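Local coordinates for protein pectinesterase inhibitor (Actinidia chinensis, PDB 1XG2) that inhibits the cell-wall enzyme pectin methylesterase by forming a complex with it, and may take part in regulating fruit ripening, at residues L37-I42 and Q88-L93; D43-S48 and D138-V143; K69-T74 and D117-P122; S100-A105 and I146-P151. One frame throughout, in Å; residues are numbered along the deposited sequence. Where two conformers were deposited one is given.

The four long helices 34-60, 66-95, 98-118 and 127-149 form one bundle; contacts 1, 2 and 4 each join two of them, and contact 3 joins helix 66-95 to the end of helix 98-118 and the loop that follows. Contacts 1, 2 and 4 cluster: the centres of contacts 1 and 4 lie about 9 Å apart and those of contacts 1 and 2 about 10 Å. Contact 1 meets contact 2 through a salt bridge, K90 NZ to D43 OD1 at 2.7 Å, while V143 of contact 2 packs on L101 and A105 of contact 4. Contacts 3 and 4, on opposite sides of the chain's centre with their own centres about 30 Å apart, both make hydrogen bonds to pectinesterase.

Contact 1: residues L37-I42 and Q88-L93; sequences LGQFSI and QAKQFL
The amide of Q39 lies across L93, its CD 3.7 Å from L93 CD2, and the two side chains run past each other in opposite directions. A bend at chi2 (-70°) folds the Q39 chain so that both ends of the amide reach K90. NE2 donates to the backbone O of K90 over 3.2 Å, nearly straight at 164°, on a lone pair in the carbonyl plane. OE1 takes a bond from K90 NZ at 2.8 Å, with the ammonium above the amide carbonyl plane. Bonded through both its N and its O, the amide is probably fixed in this orientation. K90 curls back at chi3 and chi4 to bring NZ there, and its stronger partner is the carboxylate of D43, one turn further along helix 34-60. An alanine in place of Q39 would remove both bonds and would probably leave the L93 methyl less well shielded and the K90 ammonium held mainly by D43. Beneath this polar layer L93 CD2 rests on the backbone, 3.5 Å from G38 C, where a side chain on G38 would collide with it. I42 completes the apolar layer: its CG2 meets the aliphatic K90 CG at 3.6 Å, and its CD1 meets A89 CB at 4.0 Å. Deeper in, I42 and A89 both touch L101 of helix 98-118. With axes 9.9 Å apart and directions 175° from each other, the segments are almost exactly antiparallel, as neighbouring helices are in an up-and-down four-helix bundle, the core fold of this inhibitor family.

Contact 2: residues D43-S48 and D138-V143; sequences DIAQAS and DLCDIV
L139 sets its CG anti to its own carbonyl carbon (chi1 -68°) and stays extended beyond it, while I44 places CG2 anti to its backbone N, so the leucine methyls cross the isoleucine branch at about a right angle. The setting is the four-helix bundle of the inhibitor, where segments 43-48 and 138-143, on helices 34-60 and 127-149, run antiparallel with 155° between their directions. Their local axes come within 8.8 Å, a close approach consistent with the small side chain of A45. Its lone methyl faces L139 CB at 4.0 Å, and the CA atoms of A45 and L139 are 5.3 Å apart. Both L139 methyls touch I44 CG2, CD2 at 3.8 Å, and CD1 also reaches on to S48. No hydrogen bond spans the two segments; they meet through apolar side-chain contacts. L18 of helix 16-24 also packs on L139, and C140 turns to A108 and F109 of helix 98-118. Toward that side A45 CB lies 4.3 Å from C140 SG, a looser touch. The S48 hydroxyl stands anti to the backbone N, and beside it S48 CB meets L139 CD1 at 3.6 Å.

Contact 3: residues K69-T74 and D117-P122; sequences KGRYET and DSFEGP
Residues 69-74 are regular helix, whereas from F119 the other segment runs as loop, with a positive phi (79°) at G121 that suits glycine, and the two backbones are nearest at R71 and S118, 6.0 Å between CA atoms. R71 points at the loop and runs extended from CG to NE, carrying its guanidinium into the curl of the chain. Two carbonyls grip its edge. G121 O accepts from R71 NH2 at 2.9 Å, close to the guanidinium plane and fairly straight at 163°; E120 O accepts from R71 NH1 at 3.0 Å, tilted from that plane and more bent at 143°. S118 O sits over one face and P122 O over the other, and P123 O adds a weak bond to NH2. The positive charge is thus ringed by carbonyl oxygens, which would be expected to favour it. The base of the same side chain works as an apolar group: R71 CB lies over the face of the F119 ring in a CH-pi contact, 3.9 Å from its centroid. At the edge of that ring, F119 CZ meets Y72 CE2 at 3.6 Å. T74 CG2 approaches S118 OG at 3.3 Å, although the S118 hydroxyl bonds to T114 O and that of T74 to T78 of pectinesterase, the enzyme whose K224 forms a salt bridge with D117. Around the contact, Y72 packs on L59 and T60 of helix 34-60, while F119 touches L68 and C75 of helix 66-95, and C75 is joined to C115 of helix 98-118 by a disulfide.

Contact 4: residues S100-A105 and I146-P151; sequences SLNIYA and ISNLLP
The amide of N102 makes its strongest bonds outside the chain: OD1 accepts from A192 N of pectinesterase and ND2 donates to N190 O of the same enzyme chain. Within the inhibitor ND2 has two further acceptors, both through weak, bent bonds. N148 OD1 is 2.9 Å from N102 ND2, with an angle of only 120° at the hydrogen, and S147 OG is 3.1 Å away. The two asparagine side chains cross obliquely, yet their amide planes are only 23° apart, and N148 ND2 also donates to N190 O, so one enzyme carbonyl is held by both asparagines. N102 reaches this position with CG anti to its backbone N. S147 takes the crowded rotamer (chi1 78°), between backbone N and carbonyl carbon, which lets OG bond to L144 O one turn back while facing N102. An alanine at N102 would remove the amide, and with it the weak bond to N148, and would probably loosen the hold on N190 and A192 of pectinesterase. Behind the polar cluster L101 presses on S147: CD2 comes to 3.5 Å from S147 CB, tight for two carbons. The same L101 CD2 methyl lies 4.4 Å from L150 CD1, where the chain has just left helix 127-149. L101 also faces helices 34-60 and 66-95. On the flank of helix 98-118, Y104 OH bonds to D118 of pectinesterase. Buried leucines on one side and amides turned to the enzyme on the other place this contact in the inhibitor's four-helix bundle, at one of the surfaces that bind pectin methylesterase.

Contact 1: residues L37-I42 and Q88-L93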
loop_
_atom_site.group_PDB
_atom_site.type_symbol
_atom_site.label_atom_id
_atom_site.label_comp_id
_atom_site.label_asym_id
_atom_site.label_seq_id
_atom_site.Cartn_x
_atom_site.Cartn_y
_atom_site.Cartn_z
ATOM N N LEU B 37 8.385 27.087 2.654
ATOM C CA LEU B 37 7.034 26.890 2.121
ATOM C C LEU B 37 6.577 25.478 2.443
ATOM O O LEU B 37 5.431 25.283 2.820
ATOM C CB LEU B 37 6.990 27.155 0.614
ATOM C CG LEU B 37 7.314 28.600 0.224
ATOM C CD1 LEU B 37 7.472 28.723 -1.278
ATOM C CD2 LEU B 37 6.245 29.553 0.735
ATOM N N GLY B 38 7.503 24.514 2.356
ATOM C CA GLY B 38 7.249 23.125 2.721
ATOM C C GLY B 38 6.766 22.934 4.148
ATOM O O GLY B 38 5.750 22.285 4.379
ATOM N N GLN B 39 7.481 23.508 5.109
ATOM C CA GLN B 39 7.100 23.373 6.512
ATOM C C GLN B 39 5.744 24.014 6.768
ATOM O O GLN B 39 4.932 23.490 7.518
ATOM C CB GLN B 39 8.150 23.984 7.448
ATOM C CG GLN B 39 9.516 23.277 7.454
ATOM C CD GLN B 39 9.516 21.883 8.110
ATOM O OE1 GLN B 39 8.452 21.379 8.499
ATOM N NE2 GLN B 39 10.674 21.272 8.231
ATOM N N PHE B 40 5.492 25.138 6.109
ATOM C CA PHE B 40 4.233 25.843 6.285
ATOM C C PHE B 40 3.097 24.976 5.764
ATOM O O PHE B 40 2.047 24.841 6.407
ATOM C CB PHE B 40 4.272 27.181 5.536
ATOM C CG PHE B 40 3.043 28.000 5.710
ATOM C CD1 PHE B 40 2.861 28.755 6.858
ATOM C CD2 PHE B 40 2.053 28.001 4.741
ATOM C CE1 PHE B 40 1.708 29.514 7.040
ATOM C CE2 PHE B 40 0.889 28.751 4.924
ATOM C CZ PHE B 40 0.727 29.516 6.070
ATOM N N SER B 41 3.340 24.381 4.606
ATOM C CA SER B 41 2.330 23.582 3.931
ATOM C C SER B 41 2.062 22.288 4.691
ATOM O O SER B 41 0.933 21.828 4.809
ATOM C CB SER B 41 2.837 23.264 2.523
ATOM O OG SER B 41 2.651 24.556 1.712
ATOM N N ILE B 42 3.069 21.688 5.328
ATOM C CA ILE B 42 2.819 20.507 6.162
ATOM C C ILE B 42 1.952 20.914 7.354
ATOM O O ILE B 42 1.015 20.220 7.692
ATOM C CB ILE B 42 4.141 19.837 6.645
ATOM C CG1 ILE B 42 4.949 19.295 5.474
ATOM C CG2 ILE B 42 3.848 18.686 7.615
ATOM C CD1 ILE B 42 6.413 19.012 5.840
ATOM N N GLN B 88 5.861 13.286 10.946
ATOM C CA GLN B 88 7.175 12.791 10.571
ATOM C C GLN B 88 7.710 13.489 9.335
ATOM O O GLN B 88 8.908 13.662 9.193
ATOM C CB GLN B 88 7.126 11.285 10.315
ATOM C CG GLN B 88 6.969 10.482 11.596
ATOM C CD GLN B 88 7.813 9.234 11.592
ATOM O OE1 GLN B 88 7.272 8.128 11.659
ATOM N NE2 GLN B 88 9.150 9.400 11.510
ATOM N N ALA B 89 6.804 13.893 8.446
ATOM C CA ALA B 89 7.168 14.662 7.262
ATOM C C ALA B 89 7.964 15.915 7.627
ATOM O O ALA B 89 8.915 16.263 6.939
ATOM C CB ALA B 89 5.914 15.044 6.467
ATOM N N LYS B 90 7.597 16.590 8.709
ATOM C CA LYS B 90 8.352 17.781 9.127
ATOM C C LYS B 90 9.834 17.465 9.387
ATOM O O LYS B 90 10.726 18.212 8.982
ATOM C CB LYS B 90 7.751 18.408 10.384
ATOM C CG LYS B 90 6.338 18.972 10.202
ATOM C CD LYS B 90 5.888 19.833 11.393
ATOM C CE LYS B 90 6.659 21.187 11.520
ATOM N NZ LYS B 90 6.555 22.147 10.359
ATOM N N GLN B 91 10.089 16.368 10.088
ATOM C CA GLN B 91 11.459 15.993 10.449
ATOM C C GLN B 91 12.255 15.602 9.212
ATOM O O GLN B 91 13.432 15.911 9.095
ATOM C CB GLN B 91 11.462 14.824 11.441
ATOM C CG GLN B 91 10.818 15.096 12.801
ATOM C CD GLN B 91 10.734 13.820 13.676
ATOM O OE1 GLN B 91 11.388 13.731 14.724
ATOM N NE2 GLN B 91 9.938 12.835 13.236
ATOM N N PHE B 92 11.606 14.905 8.283
ATOM C CA PHE B 92 12.257 14.500 7.045
ATOM C C PHE B 92 12.647 15.728 6.208
ATOM O O PHE B 92 13.737 15.783 5.627
ATOM C CB PHE B 92 11.340 13.567 6.226
ATOM C CG PHE B 92 11.202 12.173 6.786
ATOM C CD1 PHE B 92 9.939 11.629 7.016
ATOM C CD2 PHE B 92 12.320 11.392 7.055
ATOM C CE1 PHE B 92 9.795 10.348 7.525
ATOM C CE2 PHE B 92 12.180 10.094 7.550
ATOM C CZ PHE B 92 10.920 9.577 7.786
ATOM N N LEU B 93 11.766 16.721 6.153
ATOM C CA LEU B 93 12.063 17.940 5.404
ATOM C C LEU B 93 13.280 18.662 6.028
ATOM O O LEU B 93 14.185 19.081 5.311
ATOM C CB LEU B 93 10.827 18.850 5.339
ATOM C CG LEU B 93 10.940 20.202 4.628
ATOM C CD1 LEU B 93 11.559 20.085 3.254
ATOM C CD2 LEU B 93 9.555 20.862 4.537
#

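Contact 2: residues D43-S48 and D138-V143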
loop_
_atom_site.group_PDB
_atom_site.type_symbol
_atom_site.label_atom_id
_atom_site.label_comp_id
_atom_site.label_asym_id
_atom_site.label_seq_id
_atom_site.Cartn_x
_atom_site.Cartn_y
_atom_site.Cartn_z
ATOM N N ASP B 43 2.265 22.044 7.970
ATOM C CA ASP B 43 1.514 22.530 9.129
ATOM C C ASP B 43 0.041 22.704 8.787
ATOM O O ASP B 43 -0.822 22.299 9.556
ATOM C CB ASP B 43 2.067 23.865 9.628
ATOM C CG ASP B 43 3.396 23.729 10.359
ATOM O OD1 ASP B 43 3.905 22.589 10.566
ATOM O OD2 ASP B 43 4.013 24.744 10.744
ATOM N N ILE B 44 -0.229 23.282 7.618
ATOM C CA ILE B 44 -1.588 23.489 7.139
ATOM C C ILE B 44 -2.307 22.164 6.930
ATOM O O ILE B 44 -3.459 22.009 7.337
ATOM C CB ILE B 44 -1.573 24.288 5.804
ATOM C CG1 ILE B 44 -1.099 25.729 6.036
ATOM C CG2 ILE B 44 -2.937 24.294 5.170
ATOM C CD1 ILE B 44 -2.108 26.615 6.695
ATOM N N ALA B 45 -1.626 21.214 6.283
ATOM C CA ALA B 45 -2.214 19.917 6.024
ATOM C C ALA B 45 -2.502 19.155 7.314
ATOM O O ALA B 45 -3.575 18.575 7.454
ATOM C CB ALA B 45 -1.326 19.102 5.113
ATOM N N GLN B 46 -1.558 19.160 8.258
ATOM C CA GLN B 46 -1.766 18.469 9.526
ATOM C C GLN B 46 -2.918 19.059 10.354
ATOM O O GLN B 46 -3.699 18.324 10.966
ATOM C CB GLN B 46 -0.498 18.457 10.385
ATOM C CG GLN B 46 -0.585 17.370 11.471
ATOM C CD GLN B 46 0.651 17.265 12.336
ATOM O OE1 GLN B 46 1.090 16.156 12.670
ATOM N NE2 GLN B 46 1.207 18.404 12.711
ATOM N N ALA B 47 -3.021 20.381 10.366
ATOM C CA ALA B 47 -4.113 21.063 11.072
ATOM C C ALA B 47 -5.483 20.687 10.497
ATOM O O ALA B 47 -6.463 20.533 11.240
ATOM C CB ALA B 47 -3.898 22.586 11.031
ATOM N N SER B 48 -5.556 20.554 9.175
ATOM C CA SER B 48 -6.786 20.126 8.516
ATOM C C SER B 48 -7.129 18.692 8.912
ATOM O O SER B 48 -8.271 18.401 9.278
ATOM C CB SER B 48 -6.649 20.230 6.994
ATOM O OG SER B 48 -7.858 19.866 6.356
ATOM N N ASP B 138 -5.940 17.957 -1.388
ATOM C CA ASP B 138 -5.439 19.171 -2.045
ATOM C C ASP B 138 -4.250 19.760 -1.278
ATOM O O ASP B 138 -3.260 20.209 -1.872
ATOM C CB ASP B 138 -6.567 20.204 -2.197
ATOM C CG ASP B 138 -7.668 19.743 -3.143
ATOM O OD1 ASP B 138 -8.786 20.335 -3.151
ATOM O OD2 ASP B 138 -7.514 18.790 -3.925
ATOM N N LEU B 139 -4.345 19.759 0.048
ATOM C CA LEU B 139 -3.308 20.327 0.888
ATOM C C LEU B 139 -2.051 19.479 0.872
ATOM O O LEU B 139 -0.943 20.015 0.835
ATOM C CB LEU B 139 -3.802 20.480 2.327
ATOM C CG LEU B 139 -4.888 21.548 2.465
ATOM C CD1 LEU B 139 -5.401 21.629 3.900
ATOM C CD2 LEU B 139 -4.388 22.887 1.960
ATOM N N CYS B 140 -2.235 18.162 0.907
ATOM C CA CYS B 140 -1.105 17.230 0.877
ATOM C C CYS B 140 -0.401 17.307 -0.475
ATOM O O CYS B 140 0.815 17.110 -0.577
ATOM C CB CYS B 140 -1.567 15.812 1.158
ATOM S SG CYS B 140 -1.907 15.453 2.901
ATOM N N ASP B 141 -1.164 17.610 -1.517
ATOM C CA ASP B 141 -0.588 17.762 -2.844
ATOM C C ASP B 141 0.378 18.959 -2.917
ATOM O O ASP B 141 1.368 18.908 -3.640
ATOM C CB ASP B 141 -1.684 17.886 -3.884
ATOM C CG ASP B 141 -1.209 17.525 -5.261
ATOM O OD1 ASP B 141 -0.412 16.568 -5.409
ATOM O OD2 ASP B 141 -1.601 18.124 -6.261
ATOM N N ILE B 142 0.115 20.020 -2.156
ATOM C CA ILE B 142 1.057 21.131 -2.077
ATOM C C ILE B 142 2.390 20.603 -1.537
ATOM O O ILE B 142 3.455 20.914 -2.049
ATOM C CB ILE B 142 0.533 22.300 -1.195
ATOM C CG1 ILE B 142 -0.800 22.846 -1.708
ATOM C CG2 ILE B 142 1.517 23.454 -1.226
ATOM C CD1 ILE B 142 -1.517 23.720 -0.704
ATOM N N VAL B 143 2.314 19.786 -0.498
ATOM C CA VAL B 143 3.508 19.224 0.100
ATOM C C VAL B 143 4.231 18.329 -0.886
ATOM O O VAL B 143 5.442 18.391 -0.993
ATOM C CB VAL B 143 3.185 18.413 1.371
ATOM C CG1 VAL B 143 4.459 17.826 1.961
ATOM C CG2 VAL B 143 2.480 19.287 2.387
#

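Contact 3: residues K69-T74 and D117-P122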
loop_
_atom_site.group_PDB
_atom_site.type_symbol
_atom_site.label_atom_id
_atom_site.label_comp_id
_atom_site.label_asym_id
_atom_site.label_seq_id
_atom_site.Cartn_x
_atom_site.Cartn_y
_atom_site.Cartn_z
ATOM N N LYS B 69 -21.035 3.171 10.966
ATOM C CA LYS B 69 -20.066 3.344 12.038
ATOM C C LYS B 69 -18.721 2.715 11.674
ATOM O O LYS B 69 -17.672 3.247 12.025
ATOM C CB LYS B 69 -20.580 2.736 13.335
ATOM C CG LYS B 69 -21.775 3.482 13.915
ATOM C CD LYS B 69 -22.092 3.026 15.330
ATOM C CE LYS B 69 -21.166 3.685 16.345
ATOM N NZ LYS B 69 -20.869 2.765 17.486
ATOM N N GLY B 70 -18.764 1.581 10.985
ATOM C CA GLY B 70 -17.548 0.919 10.526
ATOM C C GLY B 70 -16.812 1.749 9.477
ATOM O O GLY B 70 -15.590 1.735 9.428
ATOM N N ARG B 71 -17.558 2.452 8.630
ATOM C CA ARG B 71 -16.971 3.370 7.657
ATOM C C ARG B 71 -16.302 4.553 8.354
ATOM O O ARG B 71 -15.144 4.907 8.048
ATOM C CB ARG B 71 -18.008 3.819 6.631
ATOM C CG ARG B 71 -18.444 2.688 5.741
ATOM C CD ARG B 71 -19.581 3.021 4.801
ATOM N NE ARG B 71 -19.755 1.942 3.846
ATOM C CZ ARG B 71 -20.275 2.071 2.637
ATOM N NH1 ARG B 71 -20.342 1.010 1.849
ATOM N NH2 ARG B 71 -20.755 3.230 2.217
ATOM N N TYR B 72 -16.989 5.138 9.333
ATOM C CA TYR B 72 -16.398 6.224 10.099
ATOM C C TYR B 72 -15.168 5.767 10.878
ATOM O O TYR B 72 -14.215 6.522 11.028
ATOM C CB TYR B 72 -17.394 6.814 11.087
ATOM C CG TYR B 72 -18.552 7.581 10.484
ATOM C CD1 TYR B 72 -19.798 7.594 11.120
ATOM C CD2 TYR B 72 -18.405 8.326 9.307
ATOM C CE1 TYR B 72 -20.868 8.306 10.596
ATOM C CE2 TYR B 72 -19.465 9.030 8.770
ATOM C CZ TYR B 72 -20.699 9.028 9.421
ATOM O OH TYR B 72 -21.755 9.741 8.885
ATOM N N GLU B 73 -15.189 4.540 11.390
ATOM C CA GLU B 73 -14.061 4.070 12.184
ATOM C C GLU B 73 -12.845 3.893 11.284
ATOM O O GLU B 73 -11.730 4.197 11.681
ATOM C CB GLU B 73 -14.375 2.784 12.941
ATOM C CG GLU B 73 -13.243 2.344 13.878
ATOM C CD GLU B 73 -12.883 3.386 14.955
ATOM O OE1 GLU B 73 -13.799 4.072 15.474
ATOM O OE2 GLU B 73 -11.674 3.529 15.296
ATOM N N THR B 74 -13.075 3.435 10.063
ATOM C CA THR B 74 -12.006 3.296 9.074
ATOM C C THR B 74 -11.431 4.684 8.756
ATOM O O THR B 74 -10.213 4.886 8.728
ATOM C CB THR B 74 -12.578 2.616 7.819
ATOM O OG1 THR B 74 -12.815 1.229 8.091
ATOM C CG2 THR B 74 -11.593 2.612 6.660
ATOM N N ASP B 117 -12.807 5.952 -0.482
ATOM C CA ASP B 117 -13.021 4.616 -1.038
ATOM C C ASP B 117 -13.925 3.739 -0.157
ATOM O O ASP B 117 -14.571 2.836 -0.671
ATOM C CB ASP B 117 -11.715 3.860 -1.190
ATOM C CG ASP B 117 -10.775 4.461 -2.225
ATOM O OD1 ASP B 117 -11.195 5.197 -3.134
ATOM O OD2 ASP B 117 -9.565 4.213 -2.176
ATOM N N SER B 118 -13.951 3.991 1.150
ATOM C CA SER B 118 -14.751 3.189 2.081
ATOM C C SER B 118 -16.247 3.496 2.001
ATOM O O SER B 118 -17.069 2.746 2.538
ATOM C CB SER B 118 -14.279 3.415 3.519
ATOM O OG SER B 118 -12.922 3.027 3.681
ATOM N N PHE B 119 -16.596 4.600 1.346
ATOM C CA PHE B 119 -17.998 4.996 1.194
ATOM C C PHE B 119 -18.514 4.689 -0.208
ATOM O O PHE B 119 -19.104 5.537 -0.870
ATOM C CB PHE B 119 -18.162 6.475 1.521
ATOM C CG PHE B 119 -18.308 6.751 2.985
ATOM C CD1 PHE B 119 -19.545 6.640 3.591
ATOM C CD2 PHE B 119 -17.210 7.114 3.757
ATOM C CE1 PHE B 119 -19.705 6.899 4.950
ATOM C CE2 PHE B 119 -17.359 7.367 5.110
ATOM C CZ PHE B 119 -18.615 7.259 5.711
ATOM N N GLU B 120 -18.320 3.456 -0.648
ATOM C CA GLU B 120 -18.781 3.063 -1.967
ATOM C C GLU B 120 -20.117 2.363 -1.820
ATOM O O GLU B 120 -20.237 1.339 -1.142
ATOM C CB GLU B 120 -17.734 2.222 -2.696
ATOM C CG GLU B 120 -16.684 3.118 -3.353
ATOM C CD GLU B 120 -15.790 2.395 -4.338
ATOM O OE1 GLU B 120 -16.313 1.839 -5.343
ATOM O OE2 GLU B 120 -14.556 2.399 -4.114
ATOM N N GLY B 121 -21.127 2.969 -2.439
ATOM C CA GLY B 121 -22.507 2.566 -2.269
ATOM C C GLY B 121 -23.021 3.114 -0.954
ATOM O O GLY B 121 -22.288 3.784 -0.237
ATOM N N PRO B 122 -24.284 2.856 -0.643
ATOM C CA PRO B 122 -24.852 3.243 0.653
ATOM C C PRO B 122 -24.234 2.456 1.819
ATOM O O PRO B 122 -23.796 1.329 1.607
ATOM C CB PRO B 122 -26.340 2.892 0.498
ATOM C CG PRO B 122 -26.357 1.810 -0.535
ATOM C CD PRO B 122 -25.273 2.190 -1.513
#

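Contact 4: residues S100-A105 and I146-P151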
loop_
_atom_site.group_PDB
_atom_site.type_symbol
_atom_site.label_atom_id
_atom_site.label_comp_id
_atom_site.label_asym_id
_atom_site.label_seq_id
_atom_site.Cartn_x
_atom_site.Cartn_y
_atom_site.Cartn_z
ATOM N N SER B 100 11.787 10.516 1.617
ATOM C CA SER B 100 10.896 10.138 2.705
ATOM C C SER B 100 9.758 11.134 2.841
ATOM O O SER B 100 8.635 10.752 3.125
ATOM C CB SER B 100 11.641 10.000 4.034
ATOM O OG SER B 100 12.567 8.930 3.973
ATOM N N LEU B 101 10.045 12.411 2.622
ATOM C CA LEU B 101 9.002 13.430 2.694
ATOM C C LEU B 101 7.893 13.102 1.704
ATOM O O LEU B 101 6.723 13.137 2.066
ATOM C CB LEU B 101 9.578 14.810 2.404
ATOM C CG LEU B 101 8.585 15.936 2.126
ATOM C CD1 LEU B 101 7.773 16.215 3.369
ATOM C CD2 LEU B 101 9.343 17.176 1.700
ATOM N N ASN B 102 8.254 12.761 0.471
ATOM C CA ASN B 102 7.233 12.438 -0.533
ATOM C C ASN B 102 6.385 11.235 -0.087
ATOM O O ASN B 102 5.165 11.314 -0.030
ATOM C CB ASN B 102 7.861 12.190 -1.905
ATOM C CG ASN B 102 6.828 12.025 -2.979
ATOM O OD1 ASN B 102 6.034 11.061 -2.986
ATOM N ND2 ASN B 102 6.830 12.948 -3.908
ATOM N N ILE B 103 7.049 10.155 0.297
ATOM C CA ILE B 103 6.376 8.938 0.741
ATOM C C ILE B 103 5.379 9.207 1.884
ATOM O O ILE B 103 4.246 8.704 1.852
ATOM C CB ILE B 103 7.429 7.895 1.180
ATOM C CG1 ILE B 103 8.299 7.461 -0.009
ATOM C CG2 ILE B 103 6.754 6.687 1.854
ATOM C CD1 ILE B 103 7.575 6.752 -1.105
ATOM N N TYR B 104 5.784 9.988 2.879
ATOM C CA TYR B 104 4.918 10.227 4.025
ATOM C C TYR B 104 3.769 11.172 3.668
ATOM O O TYR B 104 2.651 10.955 4.127
ATOM C CB TYR B 104 5.693 10.723 5.241
ATOM C CG TYR B 104 6.402 9.600 5.966
ATOM C CD1 TYR B 104 7.404 8.873 5.327
ATOM C CD2 TYR B 104 6.052 9.228 7.264
ATOM C CE1 TYR B 104 8.066 7.843 5.969
ATOM C CE2 TYR B 104 6.734 8.168 7.925
ATOM C CZ TYR B 104 7.742 7.501 7.253
ATOM O OH TYR B 104 8.428 6.453 7.840
ATOM N N ALA B 105 4.027 12.179 2.837
ATOM C CA ALA B 105 2.939 13.024 2.334
ATOM C C ALA B 105 1.989 12.245 1.430
ATOM O O ALA B 105 0.779 12.488 1.454
ATOM C CB ALA B 105 3.471 14.279 1.622
ATOM N N ILE B 146 6.115 20.397 -3.526
ATOM C CA ILE B 146 7.300 21.011 -2.973
ATOM C C ILE B 146 8.383 19.933 -2.797
ATOM O O ILE B 146 9.550 20.168 -3.124
ATOM C CB ILE B 146 6.952 21.742 -1.660
ATOM C CG1 ILE B 146 6.108 22.990 -1.951
ATOM C CG2 ILE B 146 8.198 22.168 -0.917
ATOM C CD1 ILE B 146 5.566 23.652 -0.706
ATOM N N SER B 147 7.997 18.743 -2.338
ATOM C CA SER B 147 8.975 17.650 -2.158
ATOM C C SER B 147 9.672 17.282 -3.479
ATOM O O SER B 147 10.834 16.842 -3.467
ATOM C CB SER B 147 8.337 16.396 -1.528
ATOM O OG SER B 147 7.583 15.639 -2.482
ATOM N N ASN B 148 8.982 17.443 -4.606
ATOM C CA ASN B 148 9.582 17.132 -5.902
ATOM C C ASN B 148 10.418 18.284 -6.467
ATOM O O ASN B 148 11.309 18.047 -7.262
ATOM C CB ASN B 148 8.531 16.691 -6.929
ATOM C CG ASN B 148 7.786 15.420 -6.509
ATOM O OD1 ASN B 148 8.321 14.587 -5.763
ATOM N ND2 ASN B 148 6.562 15.274 -6.973
ATOM N N LEU B 149 10.127 19.514 -6.060
ATOM C CA LEU B 149 10.921 20.674 -6.473
ATOM C C LEU B 149 12.239 20.798 -5.693
ATOM O O LEU B 149 13.208 21.364 -6.201
ATOM C CB LEU B 149 10.129 21.968 -6.300
ATOM C CG LEU B 149 8.913 22.170 -7.196
ATOM C CD1 LEU B 149 8.160 23.406 -6.727
ATOM C CD2 LEU B 149 9.327 22.292 -8.657
ATOM N N LEU B 150 12.269 20.300 -4.463
ATOM C CA LEU B 150 13.472 20.392 -3.631
ATOM C C LEU B 150 14.591 19.566 -4.273
ATOM O O LEU B 150 14.297 18.550 -4.905
ATOM C CB LEU B 150 13.181 19.908 -2.208
ATOM C CG LEU B 150 12.467 20.972 -1.368
ATOM C CD1 LEU B 150 11.649 20.341 -0.244
ATOM C CD2 LEU B 150 13.460 21.959 -0.818
ATOM N N PRO B 151 15.848 19.988 -4.146
ATOM C CA PRO B 151 16.930 19.373 -4.950
ATOM C C PRO B 151 17.088 17.871 -4.685
ATOM O O PRO B 151 16.168 17.103 -5.046
ATOM C CB PRO B 151 18.200 20.153 -4.533
ATOM C CG PRO B 151 17.863 20.880 -3.251
ATOM C CD PRO B 151 16.348 21.041 -3.245
#